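Local structure of DELTA1-pyrroline-2-carboxylate reductase (Thermococcus litoralis DSM 5473, 6T3E) at residues 155-160 with 228-233; 168-173 with 219-224; 242-247 with 277-282. The protein catalyses the NADH-dependent reduction of delta1-pyrroline-2-carboxylate to L-proline, a reaction of L-hydroxyproline metabolism. All blocks are in the same frame, centred on the assembly; numbering follows the deposited sequence.

Interaction 1: 155-160 with 228-233. With NAI (1,4-dihydronicotinamide adenine dinucleotide), chain F.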
loop_
_atom_site.group_PDB
_atom_site.type_symbol
_atom_site.label_atom_id
_atom_site.label_comp_id
_atom_site.label_asym_id
_atom_site.label_seq_id
_atom_site.Cartn_x
_atom_site.Cartn_y
_atom_site.Cartn_z
ATOM N N GLY B 155 7.536 -33.093 10.002
ATOM C CA GLY B 155 7.693 -32.475 11.311
ATOM C C GLY B 155 7.271 -31.018 11.257
ATOM O O GLY B 155 7.590 -30.304 10.300
ATOM N N ILE B 156 6.568 -30.582 12.300
ATOM C CA ILE B 156 6.025 -29.234 12.369
ATOM C C ILE B 156 6.501 -28.582 13.656
ATOM O O ILE B 156 6.299 -29.124 14.747
ATOM C CB ILE B 156 4.488 -29.233 12.289
ATOM C CG1 ILE B 156 4.031 -30.180 11.179
ATOM C CG2 ILE B 156 3.979 -27.842 12.040
ATOM C CD1 ILE B 156 2.540 -30.326 11.054
ATOM N N ILE B 157 7.134 -27.424 13.522
ATOM C CA ILE B 157 7.596 -26.629 14.647
ATOM C C ILE B 157 6.830 -25.317 14.614
ATOM O O ILE B 157 6.958 -24.541 13.656
ATOM C CB ILE B 157 9.114 -26.392 14.587
ATOM C CG1 ILE B 157 9.854 -27.688 14.900
ATOM C CG2 ILE B 157 9.539 -25.298 15.560
ATOM C CD1 ILE B 157 11.244 -27.699 14.376
ATOM N N GLY B 158 6.036 -25.072 15.662
ATOM C CA GLY B 158 5.099 -23.960 15.726
ATOM C C GLY B 158 3.729 -24.339 15.192
ATOM O O GLY B 158 3.507 -24.303 13.978
ATOM N N ALA B 159 2.784 -24.666 16.067
ATOM C CA ALA B 159 1.484 -25.179 15.626
ATOM C C ALA B 159 0.438 -24.063 15.620
ATOM O O ALA B 159 -0.570 -24.113 16.316
ATOM C CB ALA B 159 1.048 -26.340 16.517
ATOM N N GLY B 160 0.694 -23.044 14.813
ATOM C CA GLY B 160 -0.170 -21.886 14.730
ATOM C C GLY B 160 -1.074 -21.899 13.516
ATOM O O GLY B 160 -1.414 -22.957 12.977
ATOM N N GLU B 228 14.538 -16.003 17.869
ATOM C CA GLU B 228 15.841 -16.634 17.955
ATOM C C GLU B 228 15.705 -18.075 17.490
ATOM O O GLU B 228 14.614 -18.650 17.557
ATOM C CB GLU B 228 16.395 -16.566 19.388
ATOM C CG GLU B 228 16.989 -15.204 19.736
ATOM C CD GLU B 228 16.704 -14.781 21.167
ATOM O OE1 GLU B 228 16.228 -13.646 21.373
ATOM O OE2 GLU B 228 16.961 -15.581 22.091
ATOM N N PRO B 229 16.786 -18.671 16.995
ATOM C CA PRO B 229 16.679 -19.981 16.343
ATOM C C PRO B 229 16.049 -21.048 17.228
ATOM O O PRO B 229 16.360 -21.173 18.413
ATOM C CB PRO B 229 18.136 -20.320 16.016
ATOM C CG PRO B 229 18.771 -18.989 15.825
ATOM C CD PRO B 229 18.118 -18.072 16.814
ATOM N N VAL B 230 15.150 -21.815 16.619
ATOM C CA VAL B 230 14.560 -22.990 17.240
ATOM C C VAL B 230 15.071 -24.270 16.600
ATOM O O VAL B 230 15.072 -25.319 17.264
ATOM C CB VAL B 230 13.016 -22.945 17.170
ATOM C CG1 VAL B 230 12.394 -23.942 18.131
ATOM C CG2 VAL B 230 12.499 -21.547 17.442
ATOM N N VAL B 231 15.517 -24.219 15.348
ATOM C CA VAL B 231 15.993 -25.390 14.623
ATOM C C VAL B 231 17.506 -25.324 14.551
ATOM O O VAL B 231 18.062 -24.388 13.963
ATOM C CB VAL B 231 15.389 -25.460 13.212
ATOM C CG1 VAL B 231 15.828 -26.739 12.527
ATOM C CG2 VAL B 231 13.872 -25.383 13.289
ATOM N N LYS B 232 18.167 -26.337 15.114
ATOM C CA LYS B 232 19.614 -26.468 15.040
ATOM C C LYS B 232 19.999 -27.369 13.873
ATOM O O LYS B 232 19.462 -28.471 13.718
ATOM C CB LYS B 232 20.170 -27.041 16.346
ATOM C CG LYS B 232 20.009 -26.133 17.560
ATOM C CD LYS B 232 20.927 -26.562 18.720
ATOM C CE LYS B 232 20.966 -25.517 19.841
ATOM N NZ LYS B 232 19.685 -25.430 20.611
ATOM N N GLY B 233 20.983 -26.924 13.093
ATOM C CA GLY B 233 21.381 -27.686 11.925
ATOM C C GLY B 233 21.929 -29.055 12.269
ATOM O O GLY B 233 21.755 -30.003 11.499
HETATM P PA NAI F . 0.550 -17.800 15.263
HETATM O O1A NAI F . 0.816 -16.891 16.435
HETATM O O2A NAI F . -0.938 -18.062 15.141
HETATM O O5B NAI F . 1.404 -19.205 15.348
HETATM C C5B NAI F . 2.763 -19.043 15.736
HETATM C C4B NAI F . 3.227 -20.346 16.523
HETATM O O4B NAI F . 4.503 -20.318 16.726
HETATM C C3B NAI F . 2.570 -20.354 17.922
HETATM O O3B NAI F . 1.840 -21.488 18.054
HETATM C C2B NAI F . 3.769 -20.296 18.892
HETATM O O2B NAI F . 3.445 -21.003 20.189
HETATM C C1B NAI F . 4.707 -20.904 18.223
HETATM N N9A NAI F . 6.023 -20.584 18.703
HETATM C C8A NAI F . 6.445 -19.331 18.894
HETATM N N7A NAI F . 7.695 -19.392 19.339
HETATM C C5A NAI F . 8.049 -20.686 19.421
HETATM C C6A NAI F . 9.225 -21.273 19.820
HETATM N N6A NAI F . 10.483 -20.726 20.293
HETATM N N1A NAI F . 9.344 -22.600 19.819
HETATM C C2A NAI F . 8.299 -23.358 19.408
HETATM N N3A NAI F . 7.139 -22.777 19.011
HETATM C C4A NAI F . 7.025 -21.425 19.028
HETATM O O3 NAI F . 1.116 -16.986 13.926
HETATM P PN NAI F . 1.097 -17.627 12.388
HETATM O O1N NAI F . -0.063 -16.940 11.695
HETATM O O2N NAI F . 0.963 -19.124 12.419
HETATM O O5D NAI F . 2.490 -17.249 11.644
HETATM C C5D NAI F . 3.563 -18.095 11.837
HETATM C C4D NAI F . 4.826 -17.422 11.238
HETATM O O4D NAI F . 4.754 -17.333 9.924
HETATM C C3D NAI F . 4.939 -15.978 11.749
HETATM O O3D NAI F . 6.264 -15.705 12.027
HETATM C C2D NAI F . 4.495 -15.108 10.565
HETATM O O2D NAI F . 5.116 -13.719 10.720
HETATM C C1D NAI F . 4.952 -15.778 9.540
HETATM N N1N NAI F . 4.159 -15.489 8.333
HETATM C C2N NAI F . 4.799 -15.326 7.041
HETATM C C3N NAI F . 3.968 -15.503 5.739
HETATM C C7N NAI F . 4.765 -15.980 4.495
HETATM O O7N NAI F . 5.904 -16.231 4.638
HETATM N N7N NAI F . 4.100 -16.110 3.178
HETATM C C4N NAI F . 2.491 -15.835 5.811
HETATM C C5N NAI F . 1.843 -15.456 7.149
HETATM C C6N NAI F . 2.717 -15.361 8.411
#
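Ile157, the last residue of strand 153-157, meets Val230 and Val231 of the loop that follows strand 219-222. The contact is apolar throughout, with no hydrogen bond between the two segments. The two branches of Ile157 divide the work. CG2, anti to the backbone N, passes alongside Val230, with CG1 of that valine 4.1 Å away. The longer branch sits beside the backbone N (chi1 -71°) and carries CD1 to 3.7 Å from Val231 CG2, the two side chains crossing at a slant. Leu220 and Thr214 also touch both Ile157 and Val231, so this patch is buried.

The cofactor contacts are of two kinds. The first is van der Waals packing at the adenine. Val230 CG2 lies 3.6 Å from N6A of the NADH, and Val230 CG1 lies 3.7 Å from its N1A. Val230 thus fills the space between the adenine and Ile157. With an alanine here, the amino-group end of the adenine would probably lose its apolar neighbour, and a gap would open beside Ile157 CG2.

The second is backbone packing in 158-160. Gly160 CA approaches NADH O5B at 3.2 Å, and a CB on Gly160 would clash with that oxygen. Gly158 has a positive phi of 90°, which would press a CB against the preceding carbonyl. Between them, Ala159 is the centre of an inverse gamma turn, with a weak bond from Gly160 N to Gly158 O. Ala159 N also bonds to the carboxylate of Asp183, whose other oxygen holds the cofactor. Together with Ala163, these glycines fit the GxGxxA pattern. A strand ending in a glycine-rich turn under the NADH, followed by helix 161-173, is the hallmark of the dinucleotide-binding Rossmann fold.

Interaction 2: 168-173 with 219-224; sequences WAVCEV and ILIVAT. With NAI (1,4-dihydronicotinamide adenine dinucleotide), chain F.
Val170 of helix 161-173 packs on Ile219 and Ile221 of strand 219-222. Two residues earlier, Trp168 turns its side chain from the strand. It rests on Met39 and Met133, while its carbonyl O accepts the helical bond from Glu172 N. Ala169 also packs on Met39, and so faces helix 39-54.

Val170 carries the contact with both methyls. CG1 is anti to the backbone N (chi1 171°) and meets Ile219 CD1 tip to tip at 3.7 Å. CG2, beside the backbone N, slides past Ile221, whose CD1 is 4.0 Å away. The two isoleucines are alternate residues of the strand and point to the same side, so one valine serves both. Further on, Glu172 packs on Lys40 and Ile43 of helix 39-54, and Val173 lies against Thr143 and Lys144 of helix 128-146.

Past the strand end, Thr224 O accepts a hydrogen bond from the NADH ribose hydroxyl O3D at 2.5 Å. Thr224 CG2 lies 3.3 Å from N7A of the adenine.

Helix and strand therefore meet through methyl groups alone. Such a contact depends on shape and exclusion of water, while within 219-224 the polar bond to the cofactor comes from the carbonyl of Thr224.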
loop_
_atom_site.group_PDB
_atom_site.type_symbol
_atom_site.label_atom_id
_atom_site.label_comp_id
_atom_site.label_asym_id
_atom_site.label_seq_id
_atom_site.Cartn_x
_atom_site.Cartn_y
_atom_site.Cartn_z
ATOM N N TRP B 168 -1.308 -28.965 5.334
ATOM C CA TRP B 168 -2.327 -29.295 4.335
ATOM C C TRP B 168 -1.750 -29.257 2.924
ATOM O O TRP B 168 -1.937 -30.192 2.141
ATOM C CB TRP B 168 -3.520 -28.341 4.474
ATOM C CG TRP B 168 -4.663 -28.583 3.520
ATOM C CD1 TRP B 168 -4.844 -29.664 2.705
ATOM C CD2 TRP B 168 -5.787 -27.722 3.293
ATOM N NE1 TRP B 168 -5.995 -29.527 1.974
ATOM C CE2 TRP B 168 -6.600 -28.347 2.316
ATOM C CE3 TRP B 168 -6.186 -26.483 3.818
ATOM C CZ2 TRP B 168 -7.790 -27.777 1.850
ATOM C CZ3 TRP B 168 -7.371 -25.915 3.357
ATOM C CH2 TRP B 168 -8.160 -26.567 2.378
ATOM N N ALA B 169 -1.014 -28.198 2.589
ATOM C CA ALA B 169 -0.435 -28.115 1.251
ATOM C C ALA B 169 0.656 -29.160 1.029
ATOM O O ALA B 169 0.869 -29.592 -0.109
ATOM C CB ALA B 169 0.104 -26.713 0.998
ATOM N N VAL B 170 1.393 -29.538 2.079
ATOM C CA VAL B 170 2.373 -30.615 1.943
ATOM C C VAL B 170 1.674 -31.945 1.671
ATOM O O VAL B 170 2.168 -32.773 0.898
ATOM C CB VAL B 170 3.284 -30.679 3.189
ATOM C CG1 VAL B 170 4.155 -31.929 3.167
ATOM C CG2 VAL B 170 4.161 -29.451 3.258
ATOM N N CYS B 171 0.508 -32.164 2.290
ATOM C CA CYS B 171 -0.249 -33.396 2.075
ATOM C C CYS B 171 -0.843 -33.463 0.666
ATOM O O CYS B 171 -1.079 -34.560 0.142
ATOM C CB CYS B 171 -1.372 -33.509 3.110
ATOM S SG CYS B 171 -0.882 -33.621 4.854
ATOM N N GLU B 172 -1.132 -32.312 0.054
ATOM C CA GLU B 172 -1.658 -32.321 -1.308
ATOM C C GLU B 172 -0.585 -32.684 -2.322
ATOM O O GLU B 172 -0.912 -33.092 -3.439
ATOM C CB GLU B 172 -2.276 -30.962 -1.657
ATOM C CG GLU B 172 -3.640 -30.706 -1.009
ATOM C CD GLU B 172 -4.778 -31.429 -1.724
ATOM O OE1 GLU B 172 -4.573 -31.851 -2.885
ATOM O OE2 GLU B 172 -5.873 -31.569 -1.127
ATOM N N VAL B 173 0.679 -32.586 -1.935
ATOM C CA VAL B 173 1.795 -32.734 -2.853
ATOM C C VAL B 173 2.601 -34.011 -2.605
ATOM O O VAL B 173 3.270 -34.490 -3.533
ATOM C CB VAL B 173 2.695 -31.478 -2.774
ATOM C CG1 VAL B 173 4.142 -31.751 -3.131
ATOM C CG2 VAL B 173 2.112 -30.354 -3.629
ATOM N N ILE B 219 10.045 -34.065 5.722
ATOM C CA ILE B 219 9.759 -32.666 5.411
ATOM C C ILE B 219 9.521 -31.934 6.725
ATOM O O ILE B 219 8.728 -32.384 7.555
ATOM C CB ILE B 219 8.526 -32.513 4.502
ATOM C CG1 ILE B 219 8.785 -33.134 3.132
ATOM C CG2 ILE B 219 8.148 -31.041 4.354
ATOM C CD1 ILE B 219 7.553 -33.197 2.265
ATOM N N LEU B 220 10.186 -30.805 6.913
ATOM C CA LEU B 220 10.045 -30.038 8.139
ATOM C C LEU B 220 9.334 -28.728 7.848
ATOM O O LEU B 220 9.705 -28.004 6.917
ATOM C CB LEU B 220 11.406 -29.759 8.780
ATOM C CG LEU B 220 11.365 -28.928 10.067
ATOM C CD1 LEU B 220 10.591 -29.669 11.145
ATOM C CD2 LEU B 220 12.764 -28.595 10.534
ATOM N N ILE B 221 8.333 -28.418 8.664
ATOM C CA ILE B 221 7.566 -27.185 8.557
ATOM C C ILE B 221 7.896 -26.349 9.787
ATOM O O ILE B 221 7.698 -26.802 10.920
ATOM C CB ILE B 221 6.054 -27.461 8.472
ATOM C CG1 ILE B 221 5.674 -28.109 7.139
ATOM C CG2 ILE B 221 5.257 -26.191 8.712
ATOM C CD1 ILE B 221 4.376 -28.901 7.210
ATOM N N VAL B 222 8.401 -25.138 9.566
ATOM C CA VAL B 222 8.694 -24.186 10.629
ATOM C C VAL B 222 7.843 -22.945 10.368
ATOM O O VAL B 222 7.966 -22.317 9.305
ATOM C CB VAL B 222 10.192 -23.839 10.698
ATOM C CG1 VAL B 222 10.525 -23.262 12.052
ATOM C CG2 VAL B 222 11.065 -25.072 10.436
ATOM N N ALA B 223 6.962 -22.602 11.338
ATOM C CA ALA B 223 5.994 -21.479 11.280
ATOM C C ALA B 223 5.862 -20.894 12.692
ATOM O O ALA B 223 4.833 -21.000 13.383
ATOM C CB ALA B 223 4.629 -21.917 10.745
ATOM N N THR B 224 6.923 -20.231 13.117
ATOM C CA THR B 224 7.096 -19.808 14.489
ATOM C C THR B 224 6.952 -18.293 14.614
ATOM O O THR B 224 6.899 -17.560 13.627
ATOM C CB THR B 224 8.447 -20.355 14.960
ATOM O OG1 THR B 224 8.372 -21.793 14.991
ATOM C CG2 THR B 224 8.834 -19.903 16.272
HETATM P PA NAI F . 0.550 -17.800 15.263
HETATM O O1A NAI F . 0.816 -16.891 16.435
HETATM O O2A NAI F . -0.938 -18.062 15.141
HETATM O O5B NAI F . 1.404 -19.205 15.348
HETATM C C5B NAI F . 2.763 -19.043 15.736
HETATM C C4B NAI F . 3.227 -20.346 16.523
HETATM O O4B NAI F . 4.503 -20.318 16.726
HETATM C C3B NAI F . 2.570 -20.354 17.922
HETATM O O3B NAI F . 1.840 -21.488 18.054
HETATM C C2B NAI F . 3.769 -20.296 18.892
HETATM O O2B NAI F . 3.445 -21.003 20.189
HETATM C C1B NAI F . 4.707 -20.904 18.223
HETATM N N9A NAI F . 6.023 -20.584 18.703
HETATM C C8A NAI F . 6.445 -19.331 18.894
HETATM N N7A NAI F . 7.695 -19.392 19.339
HETATM C C5A NAI F . 8.049 -20.686 19.421
HETATM C C6A NAI F . 9.225 -21.273 19.820
HETATM N N6A NAI F . 10.483 -20.726 20.293
HETATM N N1A NAI F . 9.344 -22.600 19.819
HETATM C C2A NAI F . 8.299 -23.358 19.408
HETATM N N3A NAI F . 7.139 -22.777 19.011
HETATM C C4A NAI F . 7.025 -21.425 19.028
HETATM O O3 NAI F . 1.116 -16.986 13.926
HETATM P PN NAI F . 1.097 -17.627 12.388
HETATM O O1N NAI F . -0.063 -16.940 11.695
HETATM O O2N NAI F . 0.963 -19.124 12.419
HETATM O O5D NAI F . 2.490 -17.249 11.644
HETATM C C5D NAI F . 3.563 -18.095 11.837
HETATM C C4D NAI F . 4.826 -17.422 11.238
HETATM O O4D NAI F . 4.754 -17.333 9.924
HETATM C C3D NAI F . 4.939 -15.978 11.749
HETATM O O3D NAI F . 6.264 -15.705 12.027
HETATM C C2D NAI F . 4.495 -15.108 10.565
HETATM O O2D NAI F . 5.116 -13.719 10.720
HETATM C C1D NAI F . 4.952 -15.778 9.540
HETATM N N1N NAI F . 4.159 -15.489 8.333
HETATM C C2N NAI F . 4.799 -15.326 7.041
HETATM C C3N NAI F . 3.968 -15.503 5.739
HETATM C C7N NAI F . 4.765 -15.980 4.495
HETATM O O7N NAI F . 5.904 -16.231 4.638
HETATM N N7N NAI F . 4.100 -16.110 3.178
HETATM C C4N NAI F . 2.491 -15.835 5.811
HETATM C C5N NAI F . 1.843 -15.456 7.149
HETATM C C6N NAI F . 2.717 -15.361 8.411
#

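Interaction 3: 242-247 with 277-282; sequences INSVGW and SGDIII. With NAI (1,4-dihydronicotinamide adenine dinucleotide), chain F.
Trp247 sets the edge of its indole against the backbone of Ser277, with CD1 4.3 Å from Ser277 CA. The indole is anti to the backbone N (chi1 177°), so it extends away from the amide that binds the cofactor. Its NE1 donates to Glu276 O, just before the helix start, and Phe74 meets the ring edge-to-face. These two partners probably hold the tilt of the indole. The bound proline touches Trp247, which therefore also lines the pocket of that ligand.

The backbone of Trp247 grips the nicotinamide ribose of the NADH at two points. Trp247 N donates to O3D over 3.0 Å in a nearly straight bond (167°). O2D in turn donates to Trp247 O at 2.6 Å. Val245 adds van der Waals contact, its CG2 lying 3.6 Å from O4D of the same ribose.

Asp279 faces Ser244 and Gly246, but without bonding to them directly. Its OD2 stays 4.1 Å from Ser244 OG. Lys319 mediates between them. Its NZ forms a salt bridge with Asp279 OD2 and a hydrogen bond with Ser244 OG, and a weak one with Gly246 O. The other carboxylate oxygen accepts from the backbone N of Glu254 and of Leu255. The salt bridge and the two amides would be expected to offset the charge of this buried carboxylate.

Ser277 occupies the N-cap position of helix 278-286. Its carbonyl O takes bonds from both Ile280 N and Ile281 N in the first turn. In the fold, strand 241-244 lies between 219-222 and 316-319 in the parallel sheet. Helix 278-286 packs beside its C-terminal end with Lys319 between, while Asn243 and Val245 touch Gln166 of helix 161-173.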
loop_
_atom_site.group_PDB
_atom_site.type_symbol
_atom_site.label_atom_id
_atom_site.label_comp_id
_atom_site.label_asym_id
_atom_site.label_seq_id
_atom_site.Cartn_x
_atom_site.Cartn_y
_atom_site.Cartn_z
ATOM N N ILE B 242 12.981 -28.528 3.983
ATOM C CA ILE B 242 12.540 -27.589 5.010
ATOM C C ILE B 242 11.757 -26.465 4.353
ATOM O O ILE B 242 12.231 -25.852 3.390
ATOM C CB ILE B 242 13.721 -26.997 5.805
ATOM C CG1 ILE B 242 14.793 -28.054 6.062
ATOM C CG2 ILE B 242 13.234 -26.392 7.113
ATOM C CD1 ILE B 242 14.337 -29.151 6.976
ATOM N N ASN B 243 10.584 -26.170 4.902
ATOM C CA ASN B 243 9.819 -24.978 4.560
ATOM C C ASN B 243 9.779 -24.078 5.787
ATOM O O ASN B 243 9.269 -24.477 6.840
ATOM C CB ASN B 243 8.406 -25.336 4.095
ATOM C CG ASN B 243 8.403 -26.146 2.809
ATOM O OD1 ASN B 243 8.947 -25.719 1.793
ATOM N ND2 ASN B 243 7.778 -27.311 2.847
ATOM N N SER B 244 10.349 -22.883 5.658
ATOM C CA SER B 244 10.424 -21.920 6.749
ATOM C C SER B 244 9.714 -20.643 6.321
ATOM O O SER B 244 10.122 -19.996 5.349
ATOM C CB SER B 244 11.882 -21.643 7.129
ATOM O OG SER B 244 11.976 -20.667 8.150
ATOM N N VAL B 245 8.633 -20.297 7.019
ATOM C CA VAL B 245 7.827 -19.144 6.650
ATOM C C VAL B 245 7.784 -18.091 7.744
ATOM O O VAL B 245 7.222 -17.002 7.527
ATOM C CB VAL B 245 6.399 -19.563 6.238
ATOM C CG1 VAL B 245 6.463 -20.799 5.354
ATOM C CG2 VAL B 245 5.542 -19.823 7.456
ATOM N N GLY B 246 8.391 -18.360 8.896
ATOM C CA GLY B 246 8.343 -17.401 9.977
ATOM C C GLY B 246 9.036 -16.110 9.599
ATOM O O GLY B 246 9.955 -16.086 8.774
ATOM N N TRP B 247 8.541 -15.016 10.174
ATOM C CA TRP B 247 9.130 -13.701 9.975
ATOM C C TRP B 247 8.666 -12.798 11.107
ATOM O O TRP B 247 7.462 -12.676 11.336
ATOM C CB TRP B 247 8.724 -13.117 8.616
ATOM C CG TRP B 247 9.259 -11.746 8.417
ATOM C CD1 TRP B 247 10.467 -11.406 7.878
ATOM C CD2 TRP B 247 8.621 -10.521 8.783
ATOM N NE1 TRP B 247 10.619 -10.038 7.876
ATOM C CE2 TRP B 247 9.499 -9.470 8.425
ATOM C CE3 TRP B 247 7.394 -10.208 9.374
ATOM C CZ2 TRP B 247 9.186 -8.129 8.637
ATOM C CZ3 TRP B 247 7.087 -8.886 9.588
ATOM C CH2 TRP B 247 7.984 -7.855 9.224
ATOM N N SER B 277 14.295 -10.963 5.674
ATOM C CA SER B 277 14.394 -12.213 6.424
ATOM C C SER B 277 15.689 -12.269 7.223
ATOM O O SER B 277 16.772 -12.442 6.652
ATOM C CB SER B 277 14.308 -13.421 5.500
ATOM O OG SER B 277 14.413 -14.604 6.276
ATOM N N GLY B 278 15.572 -12.191 8.550
ATOM C CA GLY B 278 16.735 -12.391 9.389
ATOM C C GLY B 278 17.309 -13.785 9.297
ATOM O O GLY B 278 18.512 -13.964 9.530
ATOM N N ASP B 279 16.482 -14.769 8.924
ATOM C CA ASP B 279 16.967 -16.134 8.723
ATOM C C ASP B 279 18.100 -16.185 7.704
ATOM O O ASP B 279 18.932 -17.098 7.741
ATOM C CB ASP B 279 15.815 -17.042 8.285
ATOM C CG ASP B 279 15.006 -17.586 9.466
ATOM O OD1 ASP B 279 15.607 -18.301 10.304
ATOM O OD2 ASP B 279 13.777 -17.305 9.552
ATOM N N ILE B 280 18.146 -15.226 6.788
ATOM C CA ILE B 280 19.178 -15.162 5.769
ATOM C C ILE B 280 20.142 -14.003 6.016
ATOM O O ILE B 280 21.354 -14.166 5.870
ATOM C CB ILE B 280 18.534 -15.069 4.365
ATOM C CG1 ILE B 280 17.500 -16.190 4.175
ATOM C CG2 ILE B 280 19.584 -15.112 3.270
ATOM C CD1 ILE B 280 18.053 -17.593 4.352
ATOM N N ILE B 281 19.629 -12.841 6.439
ATOM C CA ILE B 281 20.465 -11.654 6.596
ATOM C C ILE B 281 21.515 -11.869 7.681
ATOM O O ILE B 281 22.683 -11.484 7.523
ATOM C CB ILE B 281 19.595 -10.422 6.897
ATOM C CG1 ILE B 281 18.709 -10.079 5.706
ATOM C CG2 ILE B 281 20.460 -9.228 7.247
ATOM C CD1 ILE B 281 17.503 -9.234 6.092
ATOM N N ILE B 282 21.123 -12.478 8.795
ATOM C CA ILE B 282 22.039 -12.671 9.916
ATOM C C ILE B 282 23.179 -13.611 9.524
ATOM O O ILE B 282 24.346 -13.262 9.754
ATOM C CB ILE B 282 21.295 -13.169 11.171
ATOM C CG1 ILE B 282 20.453 -12.045 11.790
ATOM C CG2 ILE B 282 22.275 -13.721 12.195
ATOM C CD1 ILE B 282 19.467 -12.514 12.828
HETATM P PA NAI F . 0.550 -17.800 15.263
HETATM O O1A NAI F . 0.816 -16.891 16.435
HETATM O O2A NAI F . -0.938 -18.062 15.141
HETATM O O5B NAI F . 1.404 -19.205 15.348
HETATM C C5B NAI F . 2.763 -19.043 15.736
HETATM C C4B NAI F . 3.227 -20.346 16.523
HETATM O O4B NAI F . 4.503 -20.318 16.726
HETATM C C3B NAI F . 2.570 -20.354 17.922
HETATM O O3B NAI F . 1.840 -21.488 18.054
HETATM C C2B NAI F . 3.769 -20.296 18.892
HETATM O O2B NAI F . 3.445 -21.003 20.189
HETATM C C1B NAI F . 4.707 -20.904 18.223
HETATM N N9A NAI F . 6.023 -20.584 18.703
HETATM C C8A NAI F . 6.445 -19.331 18.894
HETATM N N7A NAI F . 7.695 -19.392 19.339
HETATM C C5A NAI F . 8.049 -20.686 19.421
HETATM C C6A NAI F . 9.225 -21.273 19.820
HETATM N N6A NAI F . 10.483 -20.726 20.293
HETATM N N1A NAI F . 9.344 -22.600 19.819
HETATM C C2A NAI F . 8.299 -23.358 19.408
HETATM N N3A NAI F . 7.139 -22.777 19.011
HETATM C C4A NAI F . 7.025 -21.425 19.028
HETATM O O3 NAI F . 1.116 -16.986 13.926
HETATM P PN NAI F . 1.097 -17.627 12.388
HETATM O O1N NAI F . -0.063 -16.940 11.695
HETATM O O2N NAI F . 0.963 -19.124 12.419
HETATM O O5D NAI F . 2.490 -17.249 11.644
HETATM C C5D NAI F . 3.563 -18.095 11.837
HETATM C C4D NAI F . 4.826 -17.422 11.238
HETATM O O4D NAI F . 4.754 -17.333 9.924
HETATM C C3D NAI F . 4.939 -15.978 11.749
HETATM O O3D NAI F . 6.264 -15.705 12.027
HETATM C C2D NAI F . 4.495 -15.108 10.565
HETATM O O2D NAI F . 5.116 -13.719 10.720
HETATM C C1D NAI F . 4.952 -15.778 9.540
HETATM N N1N NAI F . 4.159 -15.489 8.333
HETATM C C2N NAI F . 4.799 -15.326 7.041
HETATM C C3N NAI F . 3.968 -15.503 5.739
HETATM C C7N NAI F . 4.765 -15.980 4.495
HETATM O O7N NAI F . 5.904 -16.231 4.638
HETATM N N7N NAI F . 4.100 -16.110 3.178
HETATM C C4N NAI F . 2.491 -15.835 5.811
HETATM C C5N NAI F . 1.843 -15.456 7.149
HETATM C C6N NAI F . 2.717 -15.361 8.411
#

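How the interactions relate
All three contacts are buried and each reaches the same parallel sheet, in which strands 153-157, 219-222 and 241-244 are successive neighbours. Interactions 1 and 2 meet through the backbone bonds of Gly155 and Ile157 with Ile221. Interactions 2 and 3 meet through those of Leu220 and Val222 with Asn243. Interaction 1 reaches nearer the surface, since Val230 in its loop is partly exposed. Interaction 2 is nested in the loop that interaction 1 closes and lies nearest the chain centre. Both are purely aliphatic. Interaction 3, near the nicotinamide and the proline, combines the edge of Trp247 with polar groups that meet indirectly, through Lys319 outside both segments. The NADH runs past all three.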